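Local coordinates for type III restriction-modification enzyme EcoP15I Mod subunit (Escherichia coli, PDB 4ZCF), which binds the DNA site 5'-CAGCAG-3' and transfers a methyl group from S-adenosyl-L-methionine to N6 of one adenine in it, at residues A[223-228]-A[390-396]; A[340-345]-A[371-375]; A[398-403]-A[417-421]. One frame throughout, in Å; residues are numbered along the deposited sequence.

Contact 1 of 3, residues A[223-228]-A[390-396]; sequences DLVWKN and SVIHLDG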
loop_
_atom_site.group_PDB
_atom_site.type_symbol
_atom_site.label_atom_id
_atom_site.label_comp_id
_atom_site.label_asym_id
_atom_site.label_seq_id
_atom_site.Cartn_x
_atom_site.Cartn_y
_atom_site.Cartn_z
ATOM N N ASP A 223 3.983 -7.740 7.134
ATOM C CA ASP A 223 4.210 -9.068 6.589
ATOM C C ASP A 223 3.996 -10.038 7.689
ATOM O O ASP A 223 4.334 -9.758 8.842
ATOM C CB ASP A 223 5.610 -9.221 5.976
ATOM C CG ASP A 223 5.940 -8.123 4.968
ATOM O OD1 ASP A 223 5.053 -7.799 4.112
ATOM O OD2 ASP A 223 7.054 -7.544 5.061
ATOM N N LEU A 224 3.348 -11.150 7.340
ATOM C CA LEU A 224 3.034 -12.234 8.252
ATOM C C LEU A 224 3.948 -13.404 7.935
ATOM O O LEU A 224 4.309 -13.625 6.780
ATOM C CB LEU A 224 1.556 -12.672 8.136
ATOM C CG LEU A 224 0.490 -11.567 8.191
ATOM C CD1 LEU A 224 -0.816 -12.036 7.518
ATOM C CD2 LEU A 224 0.220 -11.128 9.636
ATOM N N VAL A 225 4.347 -14.132 8.986
ATOM C CA VAL A 225 5.225 -15.295 8.881
ATOM C C VAL A 225 4.410 -16.511 9.153
ATOM O O VAL A 225 3.843 -16.647 10.229
ATOM C CB VAL A 225 6.482 -15.149 9.771
ATOM C CG1 VAL A 225 7.245 -16.460 9.892
ATOM C CG2 VAL A 225 7.388 -14.030 9.236
ATOM N N TRP A 226 4.232 -17.332 8.128
ATOM C CA TRP A 226 3.478 -18.583 8.239
ATOM C C TRP A 226 4.456 -19.765 8.433
ATOM O O TRP A 226 5.132 -20.165 7.487
ATOM C CB TRP A 226 2.533 -18.788 7.015
ATOM C CG TRP A 226 1.628 -19.990 7.112
ATOM C CD1 TRP A 226 1.086 -20.522 8.244
ATOM C CD2 TRP A 226 1.135 -20.779 6.026
ATOM N NE1 TRP A 226 0.387 -21.665 7.942
ATOM C CE2 TRP A 226 0.348 -21.815 6.583
ATOM C CE3 TRP A 226 1.309 -20.737 4.625
ATOM C CZ2 TRP A 226 -0.284 -22.789 5.789
ATOM C CZ3 TRP A 226 0.687 -21.697 3.836
ATOM C CH2 TRP A 226 -0.097 -22.711 4.413
ATOM N N LYS A 227 4.592 -20.243 9.686
ATOM C CA LYS A 227 5.410 -21.411 10.024
ATOM C C LYS A 227 4.467 -22.615 9.786
ATOM O O LYS A 227 3.570 -22.895 10.591
ATOM C CB LYS A 227 5.985 -21.295 11.452
ATOM C CG LYS A 227 6.341 -22.621 12.108
ATOM C CD LYS A 227 7.762 -23.042 11.946
ATOM C CE LYS A 227 8.034 -24.264 12.804
ATOM N NZ LYS A 227 7.202 -25.457 12.457
ATOM N N ASN A 228 4.612 -23.229 8.592
ATOM C CA ASN A 228 3.738 -24.245 8.018
ATOM C C ASN A 228 4.340 -25.614 7.746
ATOM O O ASN A 228 3.638 -26.501 7.248
ATOM C CB ASN A 228 3.180 -23.676 6.706
ATOM C CG ASN A 228 4.198 -23.466 5.609
ATOM O OD1 ASN A 228 5.373 -23.224 5.856
ATOM N ND2 ASN A 228 3.766 -23.548 4.347
ATOM N N SER A 390 1.948 -11.418 14.086
ATOM C CA SER A 390 2.750 -11.501 12.852
ATOM C C SER A 390 3.288 -12.889 12.486
ATOM O O SER A 390 3.603 -13.136 11.310
ATOM C CB SER A 390 3.877 -10.471 12.858
ATOM O OG SER A 390 4.894 -10.808 13.788
ATOM N N VAL A 391 3.423 -13.781 13.493
ATOM C CA VAL A 391 3.937 -15.148 13.307
ATOM C C VAL A 391 2.828 -16.172 13.528
ATOM O O VAL A 391 2.402 -16.368 14.665
ATOM C CB VAL A 391 5.188 -15.438 14.190
ATOM C CG1 VAL A 391 5.732 -16.854 13.937
ATOM C CG2 VAL A 391 6.260 -14.395 13.963
ATOM N N ILE A 392 2.374 -16.839 12.454
ATOM C CA ILE A 392 1.313 -17.875 12.512
ATOM C C ILE A 392 1.864 -19.298 12.364
ATOM O O ILE A 392 2.470 -19.620 11.338
ATOM C CB ILE A 392 0.183 -17.608 11.489
ATOM C CG1 ILE A 392 -0.168 -16.098 11.382
ATOM C CG2 ILE A 392 -1.035 -18.487 11.765
ATOM C CD1 ILE A 392 -0.768 -15.687 10.044
ATOM N N HIS A 393 1.609 -20.138 13.372
ATOM C CA HIS A 393 1.986 -21.557 13.450
ATOM C C HIS A 393 0.796 -22.370 13.080
ATOM O O HIS A 393 -0.164 -22.452 13.842
ATOM C CB HIS A 393 2.448 -21.952 14.875
ATOM C CG HIS A 393 3.737 -21.297 15.221
ATOM N ND1 HIS A 393 4.947 -21.891 14.905
ATOM C CD2 HIS A 393 3.967 -20.064 15.728
ATOM C CE1 HIS A 393 5.873 -21.016 15.266
ATOM N NE2 HIS A 393 5.325 -19.902 15.761
ATOM N N LEU A 394 0.841 -22.953 11.891
ATOM C CA LEU A 394 -0.241 -23.764 11.363
ATOM C C LEU A 394 0.339 -24.686 10.305
ATOM O O LEU A 394 0.873 -24.205 9.297
ATOM C CB LEU A 394 -1.328 -22.850 10.782
ATOM C CG LEU A 394 -2.516 -23.525 10.135
ATOM C CD1 LEU A 394 -3.517 -23.993 11.192
ATOM C CD2 LEU A 394 -3.135 -22.601 9.096
ATOM N N ASP A 395 0.279 -26.006 10.563
ATOM C CA ASP A 395 0.776 -27.027 9.661
ATOM C C ASP A 395 0.006 -26.959 8.343
ATOM O O ASP A 395 -1.231 -27.065 8.326
ATOM C CB ASP A 395 0.647 -28.430 10.302
ATOM C CG ASP A 395 1.615 -29.496 9.796
ATOM O OD1 ASP A 395 2.257 -29.278 8.730
ATOM O OD2 ASP A 395 1.763 -30.529 10.480
ATOM N N GLY A 396 0.753 -26.763 7.259
ATOM C CA GLY A 396 0.190 -26.674 5.921
ATOM C C GLY A 396 -0.199 -28.013 5.337
ATOM O O GLY A 396 -1.022 -28.060 4.422
#
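V225 N donates to S390 O at 2.6 Å, and V225 O accepts from I392 N at 2.7 Å. K227 repeats the pattern two residues on: K227 N bonds I392 O at 2.8 Å, and L394 N bonds K227 O at 3.0 Å. V225 thus brackets V391, and K227 brackets H393. This is parallel beta pairing at one end of the large mixed sheet of the methyltransferase domain. Strand 391-393 is the outermost strand there within this chain, and strand 220-227 is next in. The short axes approach to 4.7 Å at an angle of 23°. Past the strands, G396 N still reaches N228 O at 2.9 Å. CA-H...O contacts, such as W226 CA to I392 O at 3.4 Å, support the pairing.

The two faces of the sheet differ. W226 and I392 point to one face, where L422 of helix 420-430 covers W226. L224 adds to the apolar packing, with L224 CB 4.3 Å from I392 CD1. V225, V391, K227 and H393 point to the other face. V225 packs on H241 of the second subunit, and V391 on K227 of that subunit. The H393 ring also meets H393 of the second subunit, and S390 OG bonds H241 there. The sheet edge is therefore part of the Mod dimer interface.

The W226 indole reaches across beyond the strand. W226 NE1 makes a weak hydrogen bond to L394 O at 2.9 Å, W226 CD1 lies 4.2 Å from L394 CB, and W226 CZ2 rests 3.9 Å from G396 CA.

Contact 2 of 3, residues A[340-345]-A[371-375]; sequences KPCKQP and ENKII. With nucleotides of chain D.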
loop_
_atom_site.group_PDB
_atom_site.type_symbol
_atom_site.label_atom_id
_atom_site.label_comp_id
_atom_site.label_asym_id
_atom_site.label_seq_id
_atom_site.Cartn_x
_atom_site.Cartn_y
_atom_site.Cartn_z
ATOM N N LYS A 340 -1.960 5.186 52.966
ATOM C CA LYS A 340 -0.602 5.565 52.560
ATOM C C LYS A 340 -0.447 5.416 51.022
ATOM O O LYS A 340 -1.185 4.622 50.424
ATOM C CB LYS A 340 0.441 4.693 53.288
ATOM C CG LYS A 340 0.693 5.113 54.726
ATOM C CD LYS A 340 1.995 4.552 55.251
ATOM C CE LYS A 340 2.304 5.053 56.642
ATOM N NZ LYS A 340 3.482 4.358 57.238
ATOM N N PRO A 341 0.478 6.161 50.353
ATOM C CA PRO A 341 0.636 6.000 48.892
ATOM C C PRO A 341 1.142 4.607 48.499
ATOM O O PRO A 341 2.079 4.080 49.121
ATOM C CB PRO A 341 1.659 7.085 48.519
ATOM C CG PRO A 341 1.704 8.009 49.685
ATOM C CD PRO A 341 1.438 7.153 50.874
ATOM N N CYS A 342 0.506 4.001 47.474
ATOM C CA CYS A 342 0.852 2.676 46.974
ATOM C C CYS A 342 2.231 2.686 46.304
ATOM O O CYS A 342 2.642 3.734 45.782
ATOM C CB CYS A 342 -0.227 2.163 46.027
ATOM S SG CYS A 342 -1.870 2.018 46.779
ATOM N N LYS A 343 2.945 1.526 46.317
ATOM C CA LYS A 343 4.261 1.415 45.694
ATOM C C LYS A 343 4.158 1.793 44.213
ATOM O O LYS A 343 3.238 1.358 43.505
ATOM C CB LYS A 343 4.882 0.026 45.874
ATOM C CG LYS A 343 6.377 -0.023 45.495
ATOM C CD LYS A 343 7.026 -1.379 45.791
ATOM C CE LYS A 343 6.802 -2.441 44.722
ATOM N NZ LYS A 343 6.162 -3.676 45.266
ATOM N N GLN A 344 5.064 2.670 43.795
ATOM C CA GLN A 344 5.124 3.213 42.461
ATOM C C GLN A 344 5.967 2.331 41.533
ATOM O O GLN A 344 7.048 1.882 41.942
ATOM C CB GLN A 344 5.729 4.617 42.539
ATOM C CG GLN A 344 4.802 5.727 42.086
ATOM C CD GLN A 344 5.516 7.058 42.113
ATOM O OE1 GLN A 344 6.746 7.142 41.954
ATOM N NE2 GLN A 344 4.760 8.132 42.322
ATOM N N PRO A 345 5.545 2.119 40.257
ATOM C CA PRO A 345 6.395 1.351 39.324
ATOM C C PRO A 345 7.737 2.051 39.140
ATOM O O PRO A 345 7.806 3.269 39.293
ATOM C CB PRO A 345 5.589 1.378 38.016
ATOM C CG PRO A 345 4.205 1.650 38.420
ATOM C CD PRO A 345 4.311 2.575 39.593
ATOM N N GLU A 371 -0.156 -0.915 50.963
ATOM C CA GLU A 371 0.460 0.002 50.006
ATOM C C GLU A 371 1.751 -0.528 49.336
ATOM O O GLU A 371 2.167 0.024 48.321
ATOM C CB GLU A 371 0.680 1.387 50.660
ATOM C CG GLU A 371 1.833 1.474 51.661
ATOM C CD GLU A 371 1.621 0.991 53.091
ATOM O OE1 GLU A 371 2.406 1.411 53.972
ATOM O OE2 GLU A 371 0.688 0.192 53.336
ATOM N N ASN A 372 2.379 -1.584 49.876
ATOM C CA ASN A 372 3.624 -2.108 49.304
ATOM C C ASN A 372 3.475 -2.905 47.974
ATOM O O ASN A 372 4.474 -3.359 47.418
ATOM C CB ASN A 372 4.467 -2.833 50.369
ATOM C CG ASN A 372 4.640 -2.036 51.648
ATOM O OD1 ASN A 372 5.085 -0.879 51.646
ATOM N ND2 ASN A 372 4.260 -2.625 52.774
ATOM N N LYS A 373 2.246 -2.991 47.437
ATOM C CA LYS A 373 1.882 -3.665 46.187
ATOM C C LYS A 373 1.462 -2.622 45.105
ATOM O O LYS A 373 0.610 -1.767 45.374
ATOM C CB LYS A 373 0.741 -4.678 46.478
ATOM C CG LYS A 373 0.091 -5.395 45.290
ATOM C CD LYS A 373 0.999 -6.418 44.617
ATOM C CE LYS A 373 0.389 -6.934 43.331
ATOM N NZ LYS A 373 0.310 -5.897 42.244
ATOM N N ILE A 374 2.080 -2.696 43.892
ATOM C CA ILE A 374 1.740 -1.814 42.771
ATOM C C ILE A 374 0.329 -2.171 42.358
ATOM O O ILE A 374 -0.020 -3.356 42.383
ATOM C CB ILE A 374 2.720 -1.930 41.570
ATOM C CG1 ILE A 374 4.201 -1.697 41.983
ATOM C CG2 ILE A 374 2.312 -1.011 40.416
ATOM C CD1 ILE A 374 5.268 -2.130 40.847
ATOM N N ILE A 375 -0.495 -1.150 42.020
ATOM C CA ILE A 375 -1.886 -1.341 41.594
ATOM C C ILE A 375 -2.027 -2.127 40.287
ATOM O O ILE A 375 -1.118 -2.162 39.444
ATOM C CB ILE A 375 -2.707 -0.020 41.544
ATOM C CG1 ILE A 375 -2.034 1.071 40.685
ATOM C CG2 ILE A 375 -3.071 0.464 42.927
ATOM C CD1 ILE A 375 -3.005 1.962 40.035
ATOM P P DC D 4 4.374 -5.759 42.450
ATOM O OP1 DC D 4 4.308 -5.124 43.787
ATOM O OP2 DC D 4 3.201 -5.654 41.553
ATOM O "O5'" DC D 4 5.704 -5.286 41.682
ATOM C "C5'" DC D 4 6.901 -6.002 41.888
ATOM C "C4'" DC D 4 7.908 -5.899 40.761
ATOM O "O4'" DC D 4 7.757 -6.980 39.811
ATOM C "C3'" DC D 4 7.999 -4.607 39.964
ATOM O "O3'" DC D 4 9.389 -4.228 39.817
ATOM C "C2'" DC D 4 7.327 -4.998 38.646
ATOM C "C1'" DC D 4 7.696 -6.469 38.487
ATOM N N1 DC D 4 6.697 -7.320 37.740
ATOM C C2 DC D 4 7.136 -8.341 36.886
ATOM O O2 DC D 4 8.337 -8.457 36.639
ATOM N N3 DC D 4 6.212 -9.130 36.275
ATOM C C4 DC D 4 4.902 -8.933 36.461
ATOM N N4 DC D 4 4.037 -9.724 35.816
ATOM C C5 DC D 4 4.428 -7.942 37.371
ATOM C C6 DC D 4 5.349 -7.175 37.971
ATOM P P DA D 3 0.731 -10.515 44.468
ATOM O OP1 DA D 3 0.805 -9.752 45.730
ATOM O OP2 DA D 3 -0.496 -10.400 43.647
ATOM O "O5'" DA D 3 2.006 -10.133 43.578
ATOM C "C5'" DA D 3 3.310 -10.213 44.101
ATOM C "C4'" DA D 3 4.301 -9.626 43.128
ATOM O "O4'" DA D 3 4.614 -10.577 42.089
ATOM C "C3'" DA D 3 3.818 -8.367 42.427
ATOM O "O3'" DA D 3 4.703 -7.303 42.713
ATOM C "C2'" DA D 3 3.757 -8.715 40.938
ATOM C "C1'" DA D 3 4.661 -9.929 40.836
ATOM N N9 DA D 3 4.191 -10.911 39.869
ATOM C C8 DA D 3 2.937 -11.463 39.728
ATOM N N7 DA D 3 2.860 -12.383 38.790
ATOM C C5 DA D 3 4.159 -12.452 38.323
ATOM C C6 DA D 3 4.768 -13.241 37.347
ATOM N N6 DA D 3 4.106 -14.161 36.630
ATOM N N1 DA D 3 6.089 -13.023 37.115
ATOM C C2 DA D 3 6.766 -12.095 37.810
ATOM N N3 DA D 3 6.293 -11.323 38.779
ATOM C C4 DA D 3 4.987 -11.557 38.974
ATOM P P DA D 5 9.941 -2.822 39.235
ATOM O OP1 DA D 5 11.280 -2.608 39.852
ATOM O OP2 DA D 5 8.915 -1.741 39.352
ATOM O "O5'" DA D 5 10.147 -3.180 37.682
ATOM C "C5'" DA D 5 11.134 -4.040 37.153
ATOM C "C4'" DA D 5 10.878 -4.361 35.686
ATOM O "O4'" DA D 5 9.680 -5.162 35.492
ATOM C "C3'" DA D 5 10.749 -3.186 34.727
ATOM O "O3'" DA D 5 11.762 -3.376 33.752
ATOM C "C2'" DA D 5 9.324 -3.270 34.172
ATOM C "C1'" DA D 5 8.998 -4.745 34.329
ATOM N N9 DA D 5 7.578 -5.062 34.461
ATOM C C8 DA D 5 6.639 -4.334 35.119
ATOM N N7 DA D 5 5.425 -4.833 35.031
ATOM C C5 DA D 5 5.553 -5.954 34.231
ATOM C C6 DA D 5 4.631 -6.930 33.776
ATOM N N6 DA D 5 3.317 -6.892 34.069
ATOM N N1 DA D 5 5.095 -7.924 32.967
ATOM C C2 DA D 5 6.403 -7.958 32.701
ATOM N N3 DA D 5 7.354 -7.088 33.065
ATOM C C4 DA D 5 6.878 -6.104 33.849
HETATM O O HOH W 1 0.907 1.740 42.490
#
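Two loops of the protein form a binding site for a phosphate of the DNA backbone. Its place in the chain, between the DPPY motif and the later helix-capping segment 417-421, is consistent with the target recognition region of a beta-class methyltransferase. Three groups hold the phosphate of DC4 of chain D, the first nucleotide of CAGCAG. K343 NZ bonds DC4 OP1 at 2.8 Å, and I374 N gives DC4 OP1 a longer bond of 3.3 Å. K373 NZ bonds DC4 OP2 at 3.0 Å.

The loops also brace each other. K343 N donates to E371 O at 2.6 Å, and K343 NZ donates to N372 O at 2.8 Å, so one ammonium ties the opposite loop to the DNA. K373 NZ also bonds I374 O at 2.6 Å and forms a salt bridge with E376. Water 1 links K343 O (2.6 Å) to I375 N (3.2 Å). Apolar contacts fill in behind: P345 CG lies 3.8 Å from I374 CG2, and C342 SG lies 4.3 Å from I375 CG2. At the outer end K340 NZ is 4.5 Å from E371 OE1, beyond a salt bridge.

These hydrogen bonds go to phosphate oxygens and not to bases. The contact therefore reads no base directly. Its two lysines supply positive charge, and the I374 amide adds a longer, directional bond to the same phosphate, at the start of the recognition site.

Contact 3 of 3, residues A[398-403]-A[417-421]; sequences VATNEL and AKTIK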
loop_
_atom_site.group_PDB
_atom_site.type_symbol
_atom_site.label_atom_id
_atom_site.label_comp_id
_atom_site.label_asym_id
_atom_site.label_seq_id
_atom_site.Cartn_x
_atom_site.Cartn_y
_atom_site.Cartn_z
ATOM N N VAL A 398 -2.171 -30.225 6.359
ATOM C CA VAL A 398 -3.609 -30.479 6.549
ATOM C C VAL A 398 -4.434 -30.277 5.274
ATOM O O VAL A 398 -5.557 -30.758 5.215
ATOM C CB VAL A 398 -4.262 -29.800 7.774
ATOM C CG1 VAL A 398 -3.695 -30.353 9.066
ATOM C CG2 VAL A 398 -4.148 -28.281 7.725
ATOM N N ALA A 399 -3.877 -29.582 4.259
ATOM C CA ALA A 399 -4.518 -29.362 2.956
ATOM C C ALA A 399 -4.753 -30.696 2.224
ATOM O O ALA A 399 -5.666 -30.785 1.409
ATOM C CB ALA A 399 -3.671 -28.436 2.099
ATOM N N THR A 400 -3.946 -31.733 2.523
ATOM C CA THR A 400 -4.104 -33.068 1.943
ATOM C C THR A 400 -5.325 -33.756 2.576
ATOM O O THR A 400 -6.080 -34.434 1.884
ATOM C CB THR A 400 -2.820 -33.890 2.082
ATOM O OG1 THR A 400 -2.489 -34.030 3.467
ATOM C CG2 THR A 400 -1.653 -33.300 1.300
ATOM N N ASN A 401 -5.546 -33.529 3.869
ATOM C CA ASN A 401 -6.672 -34.080 4.620
ATOM C C ASN A 401 -8.012 -33.486 4.125
ATOM O O ASN A 401 -8.988 -34.213 3.944
ATOM C CB ASN A 401 -6.467 -33.799 6.111
ATOM C CG ASN A 401 -7.203 -34.746 7.018
ATOM O OD1 ASN A 401 -6.632 -35.738 7.499
ATOM N ND2 ASN A 401 -8.474 -34.439 7.299
ATOM N N GLU A 402 -8.032 -32.160 3.904
ATOM C CA GLU A 402 -9.165 -31.371 3.413
ATOM C C GLU A 402 -9.610 -31.838 2.026
ATOM O O GLU A 402 -10.818 -31.942 1.756
ATOM C CB GLU A 402 -8.763 -29.894 3.334
ATOM C CG GLU A 402 -8.730 -29.202 4.679
ATOM C CD GLU A 402 -7.939 -27.912 4.714
ATOM O OE1 GLU A 402 -7.606 -27.375 3.631
ATOM O OE2 GLU A 402 -7.673 -27.424 5.835
ATOM N N LEU A 403 -8.612 -32.124 1.167
ATOM C CA LEU A 403 -8.787 -32.572 -0.202
ATOM C C LEU A 403 -9.097 -34.051 -0.362
ATOM O O LEU A 403 -9.740 -34.424 -1.348
ATOM C CB LEU A 403 -7.632 -32.096 -1.097
ATOM C CG LEU A 403 -7.706 -30.613 -1.499
ATOM C CD1 LEU A 403 -6.364 -30.121 -2.005
ATOM C CD2 LEU A 403 -8.781 -30.370 -2.561
ATOM N N ALA A 417 -1.305 -27.208 -2.264
ATOM C CA ALA A 417 -2.501 -26.403 -1.987
ATOM C C ALA A 417 -2.504 -25.727 -0.599
ATOM O O ALA A 417 -1.807 -26.153 0.324
ATOM C CB ALA A 417 -3.752 -27.245 -2.173
ATOM N N LYS A 418 -3.265 -24.654 -0.471
ATOM C CA LYS A 418 -3.340 -23.978 0.802
ATOM C C LYS A 418 -4.436 -24.594 1.619
ATOM O O LYS A 418 -5.500 -24.940 1.079
ATOM C CB LYS A 418 -3.644 -22.464 0.632
ATOM C CG LYS A 418 -2.538 -21.617 0.003
ATOM C CD LYS A 418 -1.369 -21.364 0.930
ATOM C CE LYS A 418 -0.248 -20.723 0.189
ATOM N NZ LYS A 418 0.446 -21.693 -0.682
ATOM N N THR A 419 -4.222 -24.641 2.941
ATOM C CA THR A 419 -5.262 -25.047 3.858
ATOM C C THR A 419 -6.282 -23.903 4.022
ATOM O O THR A 419 -5.929 -22.730 3.958
ATOM C CB THR A 419 -4.722 -25.630 5.162
ATOM O OG1 THR A 419 -5.805 -25.685 6.091
ATOM C CG2 THR A 419 -3.573 -24.820 5.762
ATOM N N ILE A 420 -7.542 -24.262 4.196
ATOM C CA ILE A 420 -8.677 -23.364 4.415
ATOM C C ILE A 420 -8.591 -22.686 5.798
ATOM O O ILE A 420 -9.148 -21.611 5.974
ATOM C CB ILE A 420 -10.040 -24.113 4.157
ATOM C CG1 ILE A 420 -10.299 -25.228 5.225
ATOM C CG2 ILE A 420 -10.099 -24.682 2.717
ATOM C CD1 ILE A 420 -11.564 -26.135 5.051
ATOM N N LYS A 421 -7.842 -23.281 6.755
ATOM C CA LYS A 421 -7.638 -22.758 8.121
ATOM C C LYS A 421 -6.746 -21.479 8.209
ATOM O O LYS A 421 -6.787 -20.752 9.216
ATOM C CB LYS A 421 -7.125 -23.861 9.064
ATOM C CG LYS A 421 -8.030 -25.093 9.189
ATOM C CD LYS A 421 -9.298 -24.852 9.992
ATOM C CE LYS A 421 -9.998 -26.144 10.374
ATOM N NZ LYS A 421 -10.744 -26.772 9.243
HETATM O O HOH W 2 -8.365 -28.649 8.033
HETATM O O HOH W 3 -7.414 -27.105 0.826
#
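V398 opens the segment. Its CG2 lies 3.5 Å from T419 OG1, where short helix 399-404 meets the N-terminus of helix 420-430. T419 is the N-cap of helix 420-430: T419 OG1 accepts from K421 N at 3.2 Å. A399 comes next and sits against the chain leading to that cap, with A399 CB 3.4 Å from A417 O.

E402 is the main polar link. E402 OE2 accepts from T419 OG1 at 2.6 Å, and E402 OE1 accepts from I420 N at 3.2 Å. Its carboxylate thus reinforces the cap from the other helix. Water 2 connects E402 OE2 to K421 NZ. Water 3 joins E402 OE1 to K418 O. The K418 side chain starts away from this helix, and its NZ forms a salt bridge with D123 of the predicted S-adenosylmethionine-binding motif.

L403 closes the segment: L403 CD1 packs on A417 CB at 3.9 Å.

How the contacts relate
Contacts 1 and 3 belong to one body. Their centres are about 15 Å apart, and strand 391-393 leads on to helix 399-404. They touch directly: W226 CZ3 lies 3.6 Å from K418 CD, and L394 CD2 lies 4.0 Å from T419 CG2. Contact 2 lies far out, with its centre about 41 Å from that of contact 1 and 53 Å from that of contact 3. All three are partly buried, but contact 2 has more exposed residues. Contacts 1 and 3 touch the second subunit, whereas no other protein chain touches contact 2, which faces DNA. The chemistry follows: strand pairing in contact 1, a carboxylate-supported helix cap in contact 3, lysine-phosphate bonding in contact 2.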